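Arf-GAP domain and FG repeat-containing protein 1 (Homo sapiens, PDB 2OLM) carries a zinc-binding Arf-GAP domain, is required for vesicle docking or fusion during acrosome biogenesis, and serves HIV-1 Rev as a cofactor in moving viral RNA to the cytoplasm. Local coordinates at residues Cys28-Gln33 / Glu118-Lys123; Asn40-Ser45 / Pro60-Lys65. All coordinates share one frame; numbering follows the deposited sequence.

Interaction 1 of 2, residues Cys28-Gln33 / Glu118-Lys123; sequences CFDCDQ and EKYEKK. With ZN (zinc ion), chain B.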
loop_
_atom_site.group_PDB
_atom_site.type_symbol
_atom_site.label_atom_id
_atom_site.label_comp_id
_atom_site.label_asym_id
_atom_site.label_seq_id
_atom_site.Cartn_x
_atom_site.Cartn_y
_atom_site.Cartn_z
ATOM N N CYS A 28 9.014 -1.900 -14.781
ATOM C CA CYS A 28 8.197 -1.112 -15.754
ATOM C C CYS A 28 7.978 -1.950 -17.007
ATOM O O CYS A 28 8.927 -2.439 -17.597
ATOM C CB CYS A 28 8.905 0.167 -16.119
ATOM S SG CYS A 28 8.022 1.084 -17.335
ATOM N N PHE A 29 6.723 -2.060 -17.467
ATOM C CA PHE A 29 6.399 -2.819 -18.681
ATOM C C PHE A 29 7.039 -2.230 -19.931
ATOM O O PHE A 29 7.269 -2.954 -20.891
ATOM C CB PHE A 29 4.908 -2.870 -18.875
ATOM C CG PHE A 29 4.507 -3.684 -20.044
ATOM C CD1 PHE A 29 4.879 -4.995 -20.140
ATOM C CD2 PHE A 29 3.747 -3.119 -21.066
ATOM C CE1 PHE A 29 4.583 -5.740 -21.273
ATOM C CE2 PHE A 29 3.410 -3.877 -22.182
ATOM C CZ PHE A 29 3.816 -5.179 -22.271
ATOM N N ASP A 30 7.275 -0.933 -19.977
ATOM C CA ASP A 30 7.760 -0.293 -21.169
ATOM C C ASP A 30 9.262 -0.152 -21.279
ATOM O O ASP A 30 9.825 -0.349 -22.365
ATOM C CB ASP A 30 7.032 1.060 -21.415
ATOM C CG ASP A 30 5.566 0.852 -21.714
ATOM O OD1 ASP A 30 5.266 0.006 -22.624
ATOM O OD2 ASP A 30 4.723 1.482 -21.044
ATOM N N CYS A 31 9.925 0.195 -20.187
ATOM C CA CYS A 31 11.397 0.292 -20.218
ATOM C C CYS A 31 12.155 -0.832 -19.533
ATOM O O CYS A 31 13.373 -0.972 -19.799
ATOM C CB CYS A 31 11.873 1.642 -19.671
ATOM S SG CYS A 31 11.715 1.853 -17.877
ATOM N N ASP A 32 11.507 -1.583 -18.648
ATOM C CA ASP A 32 12.154 -2.678 -17.909
ATOM C C ASP A 32 13.346 -2.203 -17.089
ATOM O O ASP A 32 14.192 -3.029 -16.720
ATOM C CB ASP A 32 12.596 -3.792 -18.887
ATOM C CG ASP A 32 12.865 -5.107 -18.192
ATOM O OD1 ASP A 32 12.031 -5.529 -17.405
ATOM O OD2 ASP A 32 13.942 -5.719 -18.449
ATOM N N GLN A 33 13.413 -0.910 -16.776
ATOM C CA GLN A 33 14.644 -0.339 -16.168
ATOM C C GLN A 33 14.475 -0.039 -14.715
ATOM O O GLN A 33 15.469 0.158 -14.015
ATOM C CB GLN A 33 15.066 0.964 -16.845
ATOM C CG GLN A 33 15.615 0.838 -18.247
ATOM C CD GLN A 33 16.327 2.094 -18.721
ATOM O OE1 GLN A 33 15.841 3.216 -18.539
ATOM N NE2 GLN A 33 17.474 1.912 -19.359
ATOM N N GLU A 118 5.286 2.581 -32.006
ATOM C CA GLU A 118 5.471 1.292 -32.682
ATOM C C GLU A 118 4.859 0.174 -31.886
ATOM O O GLU A 118 4.265 -0.731 -32.454
ATOM C CB GLU A 118 6.947 1.050 -32.986
ATOM C CG GLU A 118 7.393 1.873 -34.187
ATOM C CD GLU A 118 8.707 1.459 -34.749
ATOM O OE1 GLU A 118 9.454 0.721 -34.057
ATOM O OE2 GLU A 118 8.993 1.945 -35.867
ATOM N N LYS A 119 4.932 0.266 -30.566
ATOM C CA LYS A 119 4.460 -0.812 -29.686
ATOM C C LYS A 119 2.929 -0.900 -29.685
ATOM O O LYS A 119 2.347 -1.976 -29.837
ATOM C CB LYS A 119 4.997 -0.624 -28.258
ATOM C CG LYS A 119 4.683 -1.704 -27.288
ATOM C CD LYS A 119 5.478 -1.512 -25.991
ATOM C CE LYS A 119 5.147 -2.549 -24.952
ATOM N NZ LYS A 119 5.966 -2.411 -23.662
ATOM N N TYR A 120 2.292 0.247 -29.455
ATOM C CA TYR A 120 0.862 0.286 -29.165
ATOM C C TYR A 120 -0.006 0.690 -30.338
ATOM O O TYR A 120 -1.123 0.214 -30.436
ATOM C CB TYR A 120 0.558 1.215 -27.958
ATOM C CG TYR A 120 1.159 0.706 -26.668
ATOM C CD1 TYR A 120 0.672 -0.430 -26.037
ATOM C CD2 TYR A 120 2.239 1.337 -26.103
ATOM C CE1 TYR A 120 1.259 -0.910 -24.868
ATOM C CE2 TYR A 120 2.817 0.876 -24.947
ATOM C CZ TYR A 120 2.323 -0.259 -24.334
ATOM O OH TYR A 120 2.855 -0.785 -23.175
ATOM N N GLU A 121 0.494 1.581 -31.193
ATOM C CA GLU A 121 -0.312 2.120 -32.305
ATOM C C GLU A 121 -0.087 1.321 -33.583
ATOM O O GLU A 121 -1.038 0.773 -34.178
ATOM C CB GLU A 121 -0.038 3.611 -32.517
ATOM C CG GLU A 121 -0.270 4.476 -31.278
ATOM C CD GLU A 121 -0.095 5.954 -31.497
ATOM O OE1 GLU A 121 0.291 6.363 -32.603
ATOM O OE2 GLU A 121 -0.365 6.699 -30.542
ATOM N N LYS A 122 1.182 1.215 -33.979
ATOM C CA LYS A 122 1.525 0.466 -35.185
ATOM C C LYS A 122 1.587 -1.046 -34.935
ATOM O O LYS A 122 1.543 -1.809 -35.893
ATOM C CB LYS A 122 2.826 0.968 -35.751
ATOM C CG LYS A 122 2.774 2.465 -36.114
ATOM C CD LYS A 122 4.076 2.977 -36.590
ATOM C CE LYS A 122 4.020 4.462 -36.884
ATOM N NZ LYS A 122 5.388 5.056 -36.829
ATOM N N LYS A 123 1.690 -1.467 -33.669
ATOM C CA LYS A 123 1.613 -2.877 -33.314
ATOM C C LYS A 123 2.722 -3.697 -33.969
ATOM O O LYS A 123 2.486 -4.802 -34.483
ATOM C CB LYS A 123 0.209 -3.408 -33.628
ATOM C CG LYS A 123 -0.758 -2.942 -32.604
ATOM C CD LYS A 123 -2.181 -3.150 -33.010
ATOM C CE LYS A 123 -3.089 -2.704 -31.883
ATOM N NZ LYS A 123 -4.509 -2.739 -32.291
HETATM ZN ZN ZN B . 9.648 2.822 -17.643
HETATM O O HOH W 1 2.232 0.427 -20.758
HETATM O O HOH W 2 8.768 -2.383 -23.987
#

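Interaction 2 of 2, residues Asn40-Ser45 / Pro60-Lys65; sequences NMTVGS and PPHRVK. With SO4 (sulfate ion), chain C.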
loop_
_atom_site.group_PDB
_atom_site.type_symbol
_atom_site.label_atom_id
_atom_site.label_comp_id
_atom_site.label_asym_id
_atom_site.label_seq_id
_atom_site.Cartn_x
_atom_site.Cartn_y
_atom_site.Cartn_z
ATOM N N ASN A 40 -0.956 1.703 -15.987
ATOM C CA ASN A 40 -1.475 2.137 -17.259
ATOM C C ASN A 40 -2.768 1.386 -17.449
ATOM O O ASN A 40 -2.780 0.205 -17.800
ATOM C CB ASN A 40 -0.508 1.873 -18.384
ATOM C CG ASN A 40 -1.060 2.213 -19.719
ATOM O OD1 ASN A 40 -2.216 2.576 -19.801
ATOM N ND2 ASN A 40 -0.239 2.104 -20.785
ATOM N N MET A 41 -3.879 2.055 -17.137
ATOM C CA MET A 41 -5.212 1.463 -17.217
ATOM C C MET A 41 -5.703 1.202 -18.622
ATOM O O MET A 41 -6.606 0.412 -18.818
ATOM C CB MET A 41 -6.237 2.376 -16.487
ATOM C CG MET A 41 -6.135 2.296 -14.935
ATOM S SD MET A 41 -6.322 0.632 -14.247
ATOM C CE MET A 41 -7.766 0.096 -15.015
ATOM N N THR A 42 -5.104 1.844 -19.603
ATOM C CA THR A 42 -5.444 1.601 -20.999
ATOM C C THR A 42 -5.147 0.183 -21.416
ATOM O O THR A 42 -5.955 -0.439 -22.118
ATOM C CB THR A 42 -4.736 2.630 -21.905
ATOM O OG1 THR A 42 -5.214 3.949 -21.602
ATOM C CG2 THR A 42 -4.926 2.316 -23.398
ATOM N N VAL A 43 -3.991 -0.364 -20.988
ATOM C CA VAL A 43 -3.631 -1.720 -21.326
ATOM C C VAL A 43 -3.530 -2.682 -20.149
ATOM O O VAL A 43 -3.463 -3.902 -20.367
ATOM C CB VAL A 43 -2.336 -1.822 -22.131
ATOM C CG1 VAL A 43 -2.444 -0.998 -23.431
ATOM C CG2 VAL A 43 -1.107 -1.416 -21.319
ATOM N N GLY A 44 -3.548 -2.170 -18.906
ATOM C CA GLY A 44 -3.449 -3.036 -17.728
ATOM C C GLY A 44 -2.042 -3.380 -17.300
ATOM O O GLY A 44 -1.787 -4.510 -16.862
ATOM N N SER A 45 -1.119 -2.441 -17.432
ATOM C CA SER A 45 0.305 -2.650 -17.135
ATOM C C SER A 45 0.722 -1.802 -15.957
ATOM O O SER A 45 0.018 -0.892 -15.515
ATOM C CB SER A 45 1.182 -2.306 -18.337
ATOM O OG SER A 45 1.009 -0.949 -18.653
ATOM N N PRO A 60 -4.427 8.771 -29.225
ATOM C CA PRO A 60 -4.867 9.189 -27.897
ATOM C C PRO A 60 -3.897 8.744 -26.798
ATOM O O PRO A 60 -3.213 7.717 -26.938
ATOM C CB PRO A 60 -6.243 8.517 -27.732
ATOM C CG PRO A 60 -6.604 8.017 -29.113
ATOM C CD PRO A 60 -5.303 7.733 -29.759
ATOM N N PRO A 61 -3.852 9.509 -25.700
ATOM C CA PRO A 61 -2.900 9.163 -24.642
ATOM C C PRO A 61 -3.365 8.030 -23.794
ATOM O O PRO A 61 -4.569 7.858 -23.612
ATOM C CB PRO A 61 -2.853 10.431 -23.782
ATOM C CG PRO A 61 -4.196 11.065 -23.999
ATOM C CD PRO A 61 -4.600 10.757 -25.376
ATOM N N HIS A 62 -2.445 7.289 -23.200
ATOM C CA HIS A 62 -2.792 6.216 -22.273
ATOM C C HIS A 62 -3.089 6.786 -20.877
ATOM O O HIS A 62 -2.498 7.808 -20.496
ATOM C CB HIS A 62 -1.713 5.148 -22.224
ATOM C CG HIS A 62 -1.637 4.304 -23.466
ATOM N ND1 HIS A 62 -1.209 2.997 -23.455
ATOM C CD2 HIS A 62 -2.004 4.564 -24.747
ATOM C CE1 HIS A 62 -1.261 2.509 -24.683
ATOM N NE2 HIS A 62 -1.751 3.429 -25.484
ATOM N N ARG A 63 -3.972 6.119 -20.164
ATOM C CA ARG A 63 -4.481 6.580 -18.893
ATOM C C ARG A 63 -3.677 5.985 -17.776
ATOM O O ARG A 63 -3.818 4.821 -17.470
ATOM C CB ARG A 63 -5.937 6.146 -18.760
ATOM C CG ARG A 63 -6.695 6.771 -17.620
ATOM C CD ARG A 63 -6.934 8.252 -17.788
ATOM N NE ARG A 63 -7.842 8.699 -16.732
ATOM C CZ ARG A 63 -7.475 9.076 -15.522
ATOM N NH1 ARG A 63 -6.204 9.234 -15.193
ATOM N NH2 ARG A 63 -8.390 9.364 -14.631
ATOM N N VAL A 64 -2.850 6.795 -17.131
ATOM C CA VAL A 64 -1.992 6.325 -16.036
ATOM C C VAL A 64 -2.486 6.867 -14.702
ATOM O O VAL A 64 -2.877 8.031 -14.611
ATOM C CB VAL A 64 -0.531 6.687 -16.267
ATOM C CG1 VAL A 64 0.028 5.993 -17.549
ATOM C CG2 VAL A 64 -0.342 8.224 -16.341
ATOM N N LYS A 65 -2.438 6.018 -13.681
ATOM C CA LYS A 65 -2.892 6.336 -12.355
ATOM C C LYS A 65 -1.846 5.890 -11.349
ATOM O O LYS A 65 -1.230 4.819 -11.454
ATOM C CB LYS A 65 -4.195 5.638 -12.060
ATOM C CG LYS A 65 -5.323 6.069 -12.992
ATOM C CD LYS A 65 -6.689 5.565 -12.516
ATOM C CE LYS A 65 -7.783 6.069 -13.381
ATOM N NZ LYS A 65 -9.127 5.888 -12.707
HETATM S S SO4 C . -6.358 10.182 -11.501
HETATM O O1 SO4 C . -7.731 9.866 -11.903
HETATM O O2 SO4 C . -5.801 9.099 -10.750
HETATM O O3 SO4 C . -6.440 11.412 -10.681
HETATM O O4 SO4 C . -5.509 10.459 -12.700
#

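Interaction 1 of 2, residues Cys28-Gln33 / Glu118-Lys123
Lys-119 and Tyr-120, neighbours on helix 109-121, both reach Asp-30 in the first zinc knuckle of the Arf-GAP domain, an example of a buried carboxylate shared between two donors. The knuckle is the CxxC half of a C4 zinc finger: Cys-28 SG and Cys-31 SG bind the zinc ion, Cys-48 and Cys-51 complete the site, and of the two residues between the first pair of cysteines both touch the helix, Phe-29 with its ring and Asp-30 with the end of its carboxylate.

From CB, which points toward the knuckle, the Lys-119 chain runs with CG anti to the backbone N (chi1 -175°) and stays extended to its end. CG lies 3.9 Å above the plane of the Tyr-120 ring, over its centre. CD comes within 3.7 Å of Asp-30 OD1, and CE packs against Phe-29 CE2. NZ then gathers several partners: a salt bridge of 2.7 Å to Asp-30 OD1, a water that also donates to Asp-30 O, and a cation-pi contact over one face of Phe-29, 3.7 Å from the ring centroid and offset toward the rim. The buried ammonium is thus held by charge, water and ring together, which would be expected to favour its charged form.

Asp-30 and Tyr-120 meet tip to tip, with carboxylate and ring planes 88° apart. Tyr-120 OH donates to the syn lone pair of OD1 at 2.6 Å, whereas Lys-119 NZ arrives on the anti side, 23° out of the carboxylate plane. A second water bridges the pair, donating to Asp-30 OD2 at 2.7 Å and to Tyr-120 OH at 2.8 Å.

Interaction 2 of 2, residues Asn40-Ser45 / Pro60-Lys65
Thr-42 and His-62 cross at about a right angle, and their fit shows how one imidazole can be fixed by face and edge together. Thr-42 CG2 stands over the centre of the His-62 ring, 3.7 Å from the centroid and 5° off the normal, a CH-pi contact. At the ring's edge Asn-40 ND2 donates to ND1 over 3.0 Å. This bond is nearly straight and lies in both the ring and the amide planes, although those planes are turned 57° apart. ND1 therefore acts as an acceptor, and the ring's rotation is defined by the bond.

Thr-42 and Asn-40 also bind backbone. With CG2 anti to its own backbone N, Thr-42 has OG1 anti to the carbonyl carbon (chi1 -64°), and OG1 accepts from Arg-63 N at 2.9 Å. Asn-40 OD1 turns back to Thr-42 N, forming an Asx turn. Between them Met-41 N donates to Arg-63 O, beside the non-hydrogen-bonded antiparallel pair Asn-40 and Val-64.

Farther out, Arg-63 NH1 and NH2 grip two oxygens of a sulfate, probably from the crystallisation liquor, while Lys-65 CE lies over one face of the guanidinium, offset toward the rim, and Lys-65 NZ forms a salt bridge with Glu-76. Asn-40 O accepts from both Gly-44 N and Ser-45 N, the G1 beta bulge that closes the hairpin of strands 38-40 and 45-47 within the small antiparallel sheet of the Arf-GAP zinc-finger module.

Interaction 2 is nested along the chain inside the loop closed by interaction 1, and their centres lie 12 Å apart, yet the two share packing. Tyr-120 joins them: its CG lies 3.6 Å from His-62 CE1, the rings meeting edge-to-face, and its CE1 is 4.0 Å from Val-43 CG1. A second junction is Phe-29 CB against Ser-45 CB at 3.8 Å. The relation to zinc differs. Interaction 1 includes two of the metal's four cysteines, whereas in interaction 2 the nearest side-chain atom of Val-64 is about 10 Å from the ion. Leu-55 of helix 49-55 packs against both contacts, touching Asp-30, Tyr-120, Asn-40 and His-62, and so links the CxxC knuckle and helix 109-121 with the edge of the sheet.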